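Local structure of SmhA (Serratia marcescens, 7A27) at residues Q38-Q44 and D227-I233; A204-G208 and A272-V276; L34-Q38 and Q283-F287. The protein is the A component of Smh, a tripartite alpha-pore forming toxin, in its soluble form, and probably helps build a pore in target-cell membranes. The contacts are given in a common frame with arbitrary orientation. Numbering follows the deposited sequence.

In the fold
All three contacts lie on the same side of the chain's centre in a long, mostly helical molecule. Contacts 1 and 2 sit side by side, centres about 9 Å apart, and meet through the two-stranded antiparallel sheet: 227-233 enters strand 230-237 and 204-208 ends strand 198-206. The centre of contact 3 is about 15 Å from that of contact 1 and about 18 Å from that of contact 2. It shares Gln-38 with contact 1 and helix 272-299 with contact 2. Along the chain contacts 1 and 2 cross, both nested inside the loop closed by contact 3. Together they pack the hairpin against the helical bundle in this soluble form, consistent with a beta-tongue like that of related alpha-pore forming toxins.

Contact 1: residues Q38-Q44 and D227-I233; sequences QQLLTSQ and DQASYMI
The 38-44 segment is an extended, irregular loop that starts where helix 14-37 ends, Gln-38 being the first residue to leave helical phi/psi. It runs roughly antiparallel to 227-233, whose last four residues open strand 230-237; the end-to-end directions are 151° apart. CA atoms pair Gln-38 with Ile-233 (6.7 Å), Gln-39 with Met-232 (6.5 Å), Leu-41 with Tyr-231 (6.8 Å) and Ser-43 with Gln-228 (5.7 Å). At such spacings side-chain amides make the bridges. Gln-38 (chi1 t, chi2 p) curls so that NE2 donates to Met-232 O at 2.8 Å and to Gln-39 O at 3.0 Å. Gln-39, extended (t, t), accepts from Met-232 N at its OE1, 2.8 Å. From the other side Gln-228 (t, t) reaches back: NE2 donates to Leu-40 O at 3.2 Å, while OE1 takes Thr-42 N at 3.1 Å and, weakly, Ser-43 N at 3.4 Å. The apolar touch is Leu-41 CD1 at 4.2 Å from Tyr-231 CD1, the tyrosine at chi1 t. Ser-43 OG and Asp-227 OD2 both bond to Ser-45 OG. Tyr-231 and Ile-233 bond by backbone to strand 198-206; Gln-38 and Gln-39 grip Met-232 on the other edge, where a further strand could pair, and Gln-228 fastens the loop beyond. Uncharged amide hydrogen bonds thus tie loop to hairpin, with little apolar packing.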
ATOM      1  N   GLN A  38     -14.088  -5.765  11.241  1.00 69.09           N
ATOM      2  CA  GLN A  38     -15.530  -5.483  11.065  1.00 70.61           C
ATOM      3  C   GLN A  38     -16.334  -6.704  11.503  1.00 71.54           C
ATOM      4  O   GLN A  38     -16.037  -7.803  11.043  1.00 71.93           O
ATOM      5  CB  GLN A  38     -15.816  -5.111   9.601  1.00 69.82           C
ATOM      6  CG  GLN A  38     -17.290  -4.907   9.280  1.00 70.20           C
ATOM      7  CD  GLN A  38     -17.934  -3.880  10.175  1.00 71.18           C
ATOM      8  OE1 GLN A  38     -17.446  -2.764  10.328  1.00 70.29           O
ATOM      9  NE2 GLN A  38     -19.048  -4.265  10.778  1.00 73.54           N
ATOM     10  N   GLN A  39     -17.307  -6.476  12.383  1.00 72.90           N
ATOM     11  CA  GLN A  39     -18.318  -7.449  12.841  1.00 75.58           C
ATOM     12  C   GLN A  39     -19.004  -8.013  11.591  1.00 74.38           C
ATOM     13  O   GLN A  39     -19.337  -7.234  10.704  1.00 73.48           O
ATOM     14  CB  GLN A  39     -19.304  -6.677  13.729  1.00 79.70           C
ATOM     15  CG  GLN A  39     -20.143  -7.507  14.690  1.00 85.01           C
ATOM     16  CD  GLN A  39     -21.275  -6.734  15.340  1.00 87.40           C
ATOM     17  OE1 GLN A  39     -21.809  -5.777  14.774  1.00 88.07           O
ATOM     18  NE2 GLN A  39     -21.696  -7.190  16.516  1.00 89.69           N
ATOM     19  N   LEU A  40     -19.168  -9.325  11.495  1.00 76.34           N
ATOM     20  CA  LEU A  40     -19.911 -10.022  10.409  1.00 77.51           C
ATOM     21  C   LEU A  40     -21.409  -9.777  10.615  1.00 78.19           C
ATOM     22  O   LEU A  40     -21.817  -9.355  11.723  1.00 76.97           O
ATOM     23  CB  LEU A  40     -19.614 -11.529  10.472  1.00 80.56           C
ATOM     24  CG  LEU A  40     -18.210 -11.959  10.028  1.00 80.35           C
ATOM     25  CD1 LEU A  40     -17.757 -13.231  10.720  1.00 81.91           C
ATOM     26  CD2 LEU A  40     -18.169 -12.128   8.522  1.00 80.59           C
ATOM     27  N   LEU A  41     -22.204 -10.017   9.576  1.00 78.65           N
ATOM     28  CA  LEU A  41     -23.683  -9.951   9.658  1.00 79.98           C
ATOM     29  C   LEU A  41     -24.132 -11.340  10.098  1.00 80.92           C
ATOM     30  O   LEU A  41     -23.804 -12.286   9.371  1.00 82.41           O
ATOM     31  CB  LEU A  41     -24.264  -9.568   8.288  1.00 79.49           C
ATOM     32  CG  LEU A  41     -25.787  -9.538   8.198  1.00 80.83           C
ATOM     33  CD1 LEU A  41     -26.354  -8.496   9.140  1.00 81.02           C
ATOM     34  CD2 LEU A  41     -26.231  -9.281   6.774  1.00 80.80           C
ATOM     35  N   THR A  42     -24.788 -11.473  11.245  1.00 82.58           N
ATOM     36  CA  THR A  42     -25.238 -12.798  11.772  1.00 86.23           C
ATOM     37  C   THR A  42     -26.734 -12.979  11.453  1.00 89.18           C
ATOM     38  O   THR A  42     -27.117 -14.082  11.039  1.00 91.70           O
ATOM     39  CB  THR A  42     -24.909 -12.981  13.271  1.00 86.02           C
ATOM     40  OG1 THR A  42     -25.917 -12.417  14.113  1.00 86.25           O
ATOM     41  CG2 THR A  42     -23.562 -12.413  13.676  1.00 83.70           C
ATOM     42  N   SER A  43     -27.536 -11.921  11.633  1.00 89.36           N
ATOM     43  CA  SER A  43     -29.022 -11.912  11.534  1.00 90.56           C
ATOM     44  C   SER A  43     -29.537 -12.752  10.364  1.00 91.05           C
ATOM     45  O   SER A  43     -28.999 -12.641   9.261  1.00 91.01           O
ATOM     46  CB  SER A  43     -29.547 -10.503  11.452  1.00 89.97           C
ATOM     47  OG  SER A  43     -30.962 -10.504  11.352  1.00 91.63           O
ATOM     48  N   GLN A  44     -30.565 -13.560  10.623  1.00 92.91           N
ATOM     49  CA  GLN A  44     -31.283 -14.378   9.613  1.00 95.36           C
ATOM     50  C   GLN A  44     -32.786 -14.100   9.760  1.00 98.08           C
ATOM     51  O   GLN A  44     -33.596 -15.016   9.540  1.00101.14           O
ATOM     52  CB  GLN A  44     -30.934 -15.852   9.809  1.00 96.75           C
ATOM     53  CG  GLN A  44     -29.504 -16.207   9.459  1.00 95.34           C
ATOM     54  CD  GLN A  44     -29.109 -17.549  10.029  1.00 96.85           C
ATOM     55  OE1 GLN A  44     -29.799 -18.102  10.879  1.00 97.08           O
ATOM     56  NE2 GLN A  44     -27.984 -18.079   9.572  1.00 96.06           N
ATOM     57  N   ASP A 227     -31.701 -11.397  18.423  1.00140.15           N
ATOM     58  CA  ASP A 227     -30.823 -11.871  17.318  1.00136.22           C
ATOM     59  C   ASP A 227     -29.537 -11.019  17.382  1.00131.60           C
ATOM     60  O   ASP A 227     -28.724 -11.260  18.305  1.00131.24           O
ATOM     61  CB  ASP A 227     -31.629 -11.846  16.008  1.00135.63           C
ATOM     62  CG  ASP A 227     -30.990 -12.505  14.789  1.00135.84           C
ATOM     63  OD1 ASP A 227     -29.740 -12.627  14.742  1.00135.51           O
ATOM     64  OD2 ASP A 227     -31.750 -12.921  13.905  1.00137.24           O
ATOM     65  N   GLN A 228     -29.366 -10.070  16.449  1.00125.94           N
ATOM     66  CA  GLN A 228     -28.276  -9.057  16.391  1.00119.22           C
ATOM     67  C   GLN A 228     -29.007  -7.710  16.549  1.00116.06           C
ATOM     68  O   GLN A 228     -29.544  -7.202  15.539  1.00116.62           O
ATOM     69  CB  GLN A 228     -27.483  -9.182  15.077  1.00114.80           C
ATOM     70  CG  GLN A 228     -26.088  -8.551  15.068  1.00110.42           C
ATOM     71  CD  GLN A 228     -25.397  -8.636  13.711  1.00106.22           C
ATOM     72  OE1 GLN A 228     -25.975  -9.068  12.719  1.00103.38           O
ATOM     73  NE2 GLN A 228     -24.133  -8.250  13.673  1.00101.81           N
ATOM     74  N   ALA A 229     -29.159  -7.223  17.786  1.00111.28           N
ATOM     75  CA  ALA A 229     -29.801  -5.925  18.109  1.00106.84           C
ATOM     76  C   ALA A 229     -29.350  -4.877  17.078  1.00101.69           C
ATOM     77  O   ALA A 229     -30.221  -4.158  16.538  1.00102.62           O
ATOM     78  CB  ALA A 229     -29.450  -5.506  19.514  1.00107.62           C
ATOM     79  N   SER A 230     -28.049  -4.813  16.761  1.00 95.37           N
ATOM     80  CA  SER A 230     -27.510  -3.841  15.778  1.00 90.75           C
ATOM     81  C   SER A 230     -26.179  -4.273  15.157  1.00 86.69           C
ATOM     82  O   SER A 230     -25.323  -4.826  15.843  1.00 85.45           O
ATOM     83  CB  SER A 230     -27.391  -2.488  16.404  1.00 90.48           C
ATOM     84  OG  SER A 230     -26.351  -2.467  17.370  1.00 90.11           O
ATOM     85  N   TYR A 231     -26.022  -3.936  13.875  1.00 84.33           N
ATOM     86  CA  TYR A 231     -24.785  -4.151  13.077  1.00 82.09           C
ATOM     87  C   TYR A 231     -23.828  -2.983  13.364  1.00 80.45           C
ATOM     88  O   TYR A 231     -24.147  -1.843  12.949  1.00 80.75           O
ATOM     89  CB  TYR A 231     -25.147  -4.300  11.594  1.00 80.67           C
ATOM     90  CG  TYR A 231     -23.962  -4.504  10.692  1.00 79.58           C
ATOM     91  CD1 TYR A 231     -23.444  -5.762  10.460  1.00 80.80           C
ATOM     92  CD2 TYR A 231     -23.327  -3.432  10.098  1.00 79.08           C
ATOM     93  CE1 TYR A 231     -22.320  -5.947   9.671  1.00 80.53           C
ATOM     94  CE2 TYR A 231     -22.219  -3.602   9.282  1.00 78.42           C
ATOM     95  CZ  TYR A 231     -21.694  -4.863   9.086  1.00 78.92           C
ATOM     96  OH  TYR A 231     -20.599  -5.037   8.285  1.00 79.06           O
ATOM     97  N   MET A 232     -22.719  -3.247  14.069  1.00 79.82           N
ATOM     98  CA  MET A 232     -21.723  -2.212  14.479  1.00 79.61           C
ATOM     99  C   MET A 232     -20.690  -1.974  13.375  1.00 75.86           C
ATOM    100  O   MET A 232     -19.978  -2.928  13.005  1.00 74.30           O
ATOM    101  CB  MET A 232     -21.011  -2.605  15.777  1.00 82.77           C
ATOM    102  CG  MET A 232     -21.992  -2.841  16.912  1.00 87.17           C
ATOM    103  SD  MET A 232     -22.828  -1.288  17.383  1.00 91.16           S
ATOM    104  CE  MET A 232     -21.851  -0.900  18.842  1.00 93.58           C
ATOM    105  N   ILE A 233     -20.575  -0.718  12.929  1.00 74.06           N
ATOM    106  CA  ILE A 233     -19.690  -0.283  11.806  1.00 72.87           C
ATOM    107  C   ILE A 233     -18.360   0.230  12.355  1.00 72.96           C
ATOM    108  O   ILE A 233     -18.349   1.204  13.141  1.00 73.96           O
ATOM    109  CB  ILE A 233     -20.384   0.784  10.950  1.00 72.67           C
ATOM    110  CG1 ILE A 233     -21.708   0.250  10.388  1.00 73.50           C
ATOM    111  CG2 ILE A 233     -19.454   1.291   9.864  1.00 70.43           C
ATOM    112  CD1 ILE A 233     -22.606   1.277   9.734  1.00 73.13           C
TER

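Contact 2: residues A204-G208 and A272-V276; sequences AVPLG and ALLSV
Strand 204-206, the end of 198-206, lies over the first turn of helix 272-299 and runs nearly opposite to it: the segment axes approach to 8.4 Å with a signed crossing angle of -160°. Residues 205 and 206 are extended, and so is Leu-207 beyond the strand; 272-276 is regular helix, closed by Val-276 N to Ala-272 O at 3.2 Å. The nearest CA pair is Leu-207 with Ala-272, 6.0 Å apart. No hydrogen bond crosses, so shape does the work. The main bump is Val-205 (chi1 t), whose CB points at the helix. Its CG1 settles into a shallow hollow walled by Ala-272, Ser-275 and Val-276, 3.4 Å from Ala-272 O, 3.7 Å from Ser-275 CB and 4.1 Å from Val-276 CG2. The helix replies with a small bump of its own: Ala-272 CB points at the strand and rests against Pro-206 O, 3.7 Å away, and Leu-207 CD2, 4.2 Å away. Leu-207 (m, t) starts out sideways, but its CD2 swings in to lie 4.3 Å from Val-276 CG2 (Val-276 chi1 t), so Leu-207 CD2 meets both Ala-272 CB and Val-276 CG2. Ser-275 (m) bonds through its hydroxyl to Asn-271 O, while its CB forms part of the wall against Val-205. Around the contact, Tyr-231 packs on Val-276, Met-46 touches Leu-207 and Ala-268 touches Val-205. This is strand-on-helix packing, in which one strand of a two-stranded hairpin rests on the helical bundle, consistent with the stowed beta-tongue of soluble alpha-pore forming toxins.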
ATOM      1  N   ALA A 204     -23.854   2.639  13.615  1.00 68.58           N
ATOM      2  CA  ALA A 204     -24.620   1.423  13.938  1.00 69.92           C
ATOM      3  C   ALA A 204     -25.910   1.398  13.126  1.00 71.15           C
ATOM      4  O   ALA A 204     -26.400   2.487  12.773  1.00 71.37           O
ATOM      5  CB  ALA A 204     -24.892   1.420  15.409  1.00 71.58           C
ATOM      6  N   VAL A 205     -26.417   0.198  12.853  1.00 72.61           N
ATOM      7  CA  VAL A 205     -27.653  -0.040  12.059  1.00 75.00           C
ATOM      8  C   VAL A 205     -28.621  -0.862  12.898  1.00 77.84           C
ATOM      9  O   VAL A 205     -28.444  -2.067  13.010  1.00 79.33           O
ATOM     10  CB  VAL A 205     -27.342  -0.759  10.732  1.00 74.89           C
ATOM     11  CG1 VAL A 205     -28.588  -0.911   9.850  1.00 75.62           C
ATOM     12  CG2 VAL A 205     -26.233  -0.060   9.957  1.00 73.93           C
ATOM     13  N   PRO A 206     -29.638  -0.249  13.543  1.00 80.48           N
ATOM     14  CA  PRO A 206     -30.699  -1.018  14.200  1.00 83.01           C
ATOM     15  C   PRO A 206     -31.364  -1.991  13.209  1.00 84.09           C
ATOM     16  O   PRO A 206     -31.609  -1.572  12.097  1.00 81.68           O
ATOM     17  CB  PRO A 206     -31.705   0.056  14.644  1.00 84.62           C
ATOM     18  CG  PRO A 206     -30.878   1.332  14.755  1.00 84.24           C
ATOM     19  CD  PRO A 206     -29.783   1.201  13.713  1.00 81.37           C
ATOM     20  N   LEU A 207     -31.631  -3.238  13.625  1.00 87.46           N
ATOM     21  CA  LEU A 207     -32.252  -4.314  12.804  1.00 90.99           C
ATOM     22  C   LEU A 207     -33.652  -4.639  13.371  1.00 95.82           C
ATOM     23  O   LEU A 207     -33.741  -4.844  14.583  1.00 95.56           O
ATOM     24  CB  LEU A 207     -31.283  -5.506  12.829  1.00 91.34           C
ATOM     25  CG  LEU A 207     -29.851  -5.223  12.332  1.00 89.20           C
ATOM     26  CD1 LEU A 207     -28.938  -6.429  12.446  1.00 88.44           C
ATOM     27  CD2 LEU A 207     -29.838  -4.746  10.891  1.00 88.62           C
ATOM     28  N   GLY A 208     -34.703  -4.519  12.546  1.00101.48           N
ATOM     29  CA  GLY A 208     -36.133  -4.733  12.895  1.00108.64           C
ATOM     30  C   GLY A 208     -36.358  -5.838  13.943  1.00115.15           C
ATOM     31  O   GLY A 208     -35.829  -6.943  13.803  1.00118.16           O
ATOM     32  N   ALA A 272     -32.996  -1.321   6.524  1.00 88.94           N
ATOM     33  CA  ALA A 272     -31.906  -1.675   7.460  1.00 86.30           C
ATOM     34  C   ALA A 272     -30.852  -2.531   6.753  1.00 85.45           C
ATOM     35  O   ALA A 272     -29.646  -2.278   6.930  1.00 83.08           O
ATOM     36  CB  ALA A 272     -32.517  -2.425   8.610  1.00 87.03           C
ATOM     37  N   LEU A 273     -31.300  -3.505   5.963  1.00 86.76           N
ATOM     38  CA  LEU A 273     -30.394  -4.465   5.299  1.00 86.39           C
ATOM     39  C   LEU A 273     -29.598  -3.747   4.206  1.00 84.75           C
ATOM     40  O   LEU A 273     -28.434  -4.120   4.000  1.00 82.81           O
ATOM     41  CB  LEU A 273     -31.209  -5.645   4.763  1.00 88.56           C
ATOM     42  CG  LEU A 273     -30.398  -6.901   4.433  1.00 88.80           C
ATOM     43  CD1 LEU A 273     -29.484  -7.297   5.585  1.00 87.32           C
ATOM     44  CD2 LEU A 273     -31.318  -8.060   4.100  1.00 91.99           C
ATOM     45  N   LEU A 274     -30.189  -2.754   3.533  1.00 84.62           N
ATOM     46  CA  LEU A 274     -29.474  -1.966   2.491  1.00 82.52           C
ATOM     47  C   LEU A 274     -28.384  -1.145   3.182  1.00 80.30           C
ATOM     48  O   LEU A 274     -27.269  -1.099   2.640  1.00 77.38           O
ATOM     49  CB  LEU A 274     -30.453  -1.068   1.739  1.00 84.42           C
ATOM     50  CG  LEU A 274     -29.828  -0.099   0.735  1.00 85.03           C
ATOM     51  CD1 LEU A 274     -29.158  -0.843  -0.422  1.00 85.66           C
ATOM     52  CD2 LEU A 274     -30.892   0.855   0.195  1.00 86.29           C
ATOM     53  N   SER A 275     -28.703  -0.531   4.330  1.00 80.68           N
ATOM     54  CA  SER A 275     -27.753   0.244   5.172  1.00 79.43           C
ATOM     55  C   SER A 275     -26.492  -0.605   5.407  1.00 79.23           C
ATOM     56  O   SER A 275     -25.371  -0.088   5.220  1.00 78.22           O
ATOM     57  CB  SER A 275     -28.392   0.661   6.476  1.00 79.81           C
ATOM     58  OG  SER A 275     -29.583   1.414   6.253  1.00 80.00           O
ATOM     59  N   VAL A 276     -26.675  -1.880   5.774  1.00 79.28           N
ATOM     60  CA  VAL A 276     -25.559  -2.840   6.026  1.00 77.37           C
ATOM     61  C   VAL A 276     -24.757  -3.001   4.727  1.00 75.17           C
ATOM     62  O   VAL A 276     -23.554  -2.729   4.742  1.00 72.66           O
ATOM     63  CB  VAL A 276     -26.070  -4.194   6.553  1.00 79.15           C
ATOM     64  CG1 VAL A 276     -24.943  -5.216   6.636  1.00 79.15           C
ATOM     65  CG2 VAL A 276     -26.759  -4.066   7.900  1.00 80.46           C
TER

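Contact 3: residues L34-Q38 and Q283-F287; sequences LLLSQ and QAQLF
Gln-283 and Leu-35 carry this buried meeting of the last turn of helix 14-37 with the middle of helix 272-299; their CA atoms, 6.6 Å apart, are the nearest pair. Segment 283-287 is helical throughout; 34-37 is helical and Gln-38 is the first residue to leave helical phi/psi. Gln-283 (m, t) points at the other segment and extends toward Gln-38: its CB lies 3.8 Å from Leu-35 CD2, its CG 4.2 Å from Leu-34 CD2, and its NE2 donates to Gln-38 OE1 at 2.9 Å. Leu-35 (m, t) has a sideways CA-to-CB bond, but its methyls reach the other helix, with CD1 3.6 Å from Phe-287 CB, one turn after Gln-283, and CD2 4.2 Å from Ala-284 N. Leu-34 (t, p) flanks the glutamine's aliphatic stem. Ser-234 of strand 230-237 joins in, its N donating to Gln-38 OE1 and its O accepting from Gln-283 NE2. A leucine-lined interface thus carries a buried amide pair in which Gln-38 OE1 and Gln-283 NE2 are each doubly hydrogen-bonded, linking two helices and the hairpin without charge.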
ATOM      1  N   LEU A  34      -9.132  -3.505   8.636  1.00 71.44           N
ATOM      2  CA  LEU A  34     -10.479  -2.944   8.878  1.00 71.00           C
ATOM      3  C   LEU A  34     -11.521  -3.979   8.434  1.00 70.80           C
ATOM      4  O   LEU A  34     -12.455  -4.213   9.186  1.00 71.26           O
ATOM      5  CB  LEU A  34     -10.632  -1.620   8.126  1.00 70.44           C
ATOM      6  CG  LEU A  34     -11.958  -0.898   8.339  1.00 71.42           C
ATOM      7  CD1 LEU A  34     -12.099  -0.383   9.763  1.00 74.00           C
ATOM      8  CD2 LEU A  34     -12.093   0.247   7.369  1.00 70.69           C
ATOM      9  N   LEU A  35     -11.351  -4.589   7.262  1.00 69.58           N
ATOM     10  CA  LEU A  35     -12.279  -5.623   6.717  1.00 69.59           C
ATOM     11  C   LEU A  35     -12.342  -6.857   7.620  1.00 71.39           C
ATOM     12  O   LEU A  35     -13.452  -7.478   7.696  1.00 74.86           O
ATOM     13  CB  LEU A  35     -11.799  -6.035   5.329  1.00 68.80           C
ATOM     14  CG  LEU A  35     -12.182  -5.086   4.206  1.00 67.99           C
ATOM     15  CD1 LEU A  35     -11.440  -5.486   2.949  1.00 67.28           C
ATOM     16  CD2 LEU A  35     -13.684  -5.102   3.978  1.00 69.45           C
ATOM     17  N   LEU A  36     -11.222  -7.199   8.274  1.00 69.97           N
ATOM     18  CA  LEU A  36     -11.084  -8.403   9.140  1.00 70.71           C
ATOM     19  C   LEU A  36     -11.551  -8.106  10.565  1.00 72.26           C
ATOM     20  O   LEU A  36     -11.825  -9.087  11.275  1.00 76.76           O
ATOM     21  CB  LEU A  36      -9.623  -8.865   9.131  1.00 70.00           C
ATOM     22  CG  LEU A  36      -9.133  -9.419   7.801  1.00 69.21           C
ATOM     23  CD1 LEU A  36      -7.619  -9.495   7.743  1.00 68.97           C
ATOM     24  CD2 LEU A  36      -9.751 -10.780   7.526  1.00 70.35           C
ATOM     25  N   SER A  37     -11.605  -6.837  10.979  1.00 71.09           N
ATOM     26  CA  SER A  37     -12.031  -6.410  12.341  1.00 72.22           C
ATOM     27  C   SER A  37     -13.540  -6.203  12.361  1.00 70.83           C
ATOM     28  O   SER A  37     -14.167  -6.448  13.398  1.00 72.45           O
ATOM     29  CB  SER A  37     -11.306  -5.160  12.788  1.00 72.94           C
ATOM     30  OG  SER A  37      -9.904  -5.387  12.815  1.00 74.59           O
ATOM     31  N   GLN A  38     -14.088  -5.765  11.241  1.00 69.09           N
ATOM     32  CA  GLN A  38     -15.530  -5.483  11.065  1.00 70.61           C
ATOM     33  C   GLN A  38     -16.334  -6.704  11.503  1.00 71.54           C
ATOM     34  O   GLN A  38     -16.037  -7.803  11.043  1.00 71.93           O
ATOM     35  CB  GLN A  38     -15.816  -5.111   9.601  1.00 69.82           C
ATOM     36  CG  GLN A  38     -17.290  -4.907   9.280  1.00 70.20           C
ATOM     37  CD  GLN A  38     -17.934  -3.880  10.175  1.00 71.18           C
ATOM     38  OE1 GLN A  38     -17.446  -2.764  10.328  1.00 70.29           O
ATOM     39  NE2 GLN A  38     -19.048  -4.265  10.778  1.00 73.54           N
ATOM     40  N   GLN A 283     -16.214  -0.104   2.779  1.00 71.76           N
ATOM     41  CA  GLN A 283     -14.953  -0.732   3.268  1.00 71.25           C
ATOM     42  C   GLN A 283     -14.266  -1.462   2.105  1.00 71.61           C
ATOM     43  O   GLN A 283     -13.029  -1.342   1.976  1.00 72.67           O
ATOM     44  CB  GLN A 283     -15.256  -1.663   4.440  1.00 70.99           C
ATOM     45  CG  GLN A 283     -15.761  -0.962   5.699  1.00 70.30           C
ATOM     46  CD  GLN A 283     -16.290  -1.929   6.731  1.00 70.58           C
ATOM     47  OE1 GLN A 283     -16.761  -3.031   6.407  1.00 71.17           O
ATOM     48  NE2 GLN A 283     -16.195  -1.518   7.991  1.00 69.31           N
ATOM     49  N   ALA A 284     -15.031  -2.162   1.262  1.00 71.02           N
ATOM     50  CA  ALA A 284     -14.517  -2.884   0.076  1.00 69.10           C
ATOM     51  C   ALA A 284     -13.848  -1.882  -0.857  1.00 67.99           C
ATOM     52  O   ALA A 284     -12.719  -2.150  -1.286  1.00 65.69           O
ATOM     53  CB  ALA A 284     -15.639  -3.608  -0.620  1.00 69.90           C
ATOM     54  N   GLN A 285     -14.554  -0.778  -1.156  1.00 68.34           N
ATOM     55  CA  GLN A 285     -14.098   0.323  -2.043  1.00 66.98           C
ATOM     56  C   GLN A 285     -12.693   0.736  -1.606  1.00 65.20           C
ATOM     57  O   GLN A 285     -11.825   0.756  -2.469  1.00 64.91           O
ATOM     58  CB  GLN A 285     -15.059   1.510  -1.972  1.00 69.56           C
ATOM     59  CG  GLN A 285     -14.833   2.622  -2.996  1.00 69.87           C
ATOM     60  CD  GLN A 285     -15.406   2.265  -4.344  1.00 71.23           C
ATOM     61  OE1 GLN A 285     -16.618   2.063  -4.498  1.00 73.72           O
ATOM     62  NE2 GLN A 285     -14.528   2.182  -5.333  1.00 69.33           N
ATOM     63  N   LEU A 286     -12.468   1.040  -0.324  1.00 64.23           N
ATOM     64  CA  LEU A 286     -11.145   1.521   0.155  1.00 64.15           C
ATOM     65  C   LEU A 286     -10.083   0.478  -0.177  1.00 63.79           C
ATOM     66  O   LEU A 286      -9.031   0.866  -0.715  1.00 61.74           O
ATOM     67  CB  LEU A 286     -11.172   1.789   1.662  1.00 64.03           C
ATOM     68  CG  LEU A 286     -12.050   2.952   2.105  1.00 64.17           C
ATOM     69  CD1 LEU A 286     -12.078   3.054   3.626  1.00 64.60           C
ATOM     70  CD2 LEU A 286     -11.572   4.257   1.470  1.00 64.32           C
ATOM     71  N   PHE A 287     -10.372  -0.791   0.124  1.00 64.11           N
ATOM     72  CA  PHE A 287      -9.449  -1.936  -0.092  1.00 63.42           C
ATOM     73  C   PHE A 287      -9.152  -2.097  -1.583  1.00 64.33           C
ATOM     74  O   PHE A 287      -7.967  -2.075  -1.950  1.00 64.69           O
ATOM     75  CB  PHE A 287     -10.014  -3.220   0.507  1.00 63.34           C
ATOM     76  CG  PHE A 287      -9.210  -4.461   0.225  1.00 63.76           C
ATOM     77  CD1 PHE A 287      -7.984  -4.674   0.837  1.00 64.53           C
ATOM     78  CD2 PHE A 287      -9.695  -5.429  -0.625  1.00 64.59           C
ATOM     79  CE1 PHE A 287      -7.234  -5.806   0.569  1.00 64.66           C
ATOM     80  CE2 PHE A 287      -8.970  -6.590  -0.851  1.00 66.33           C
ATOM     81  CZ  PHE A 287      -7.734  -6.770  -0.266  1.00 65.99           C
TER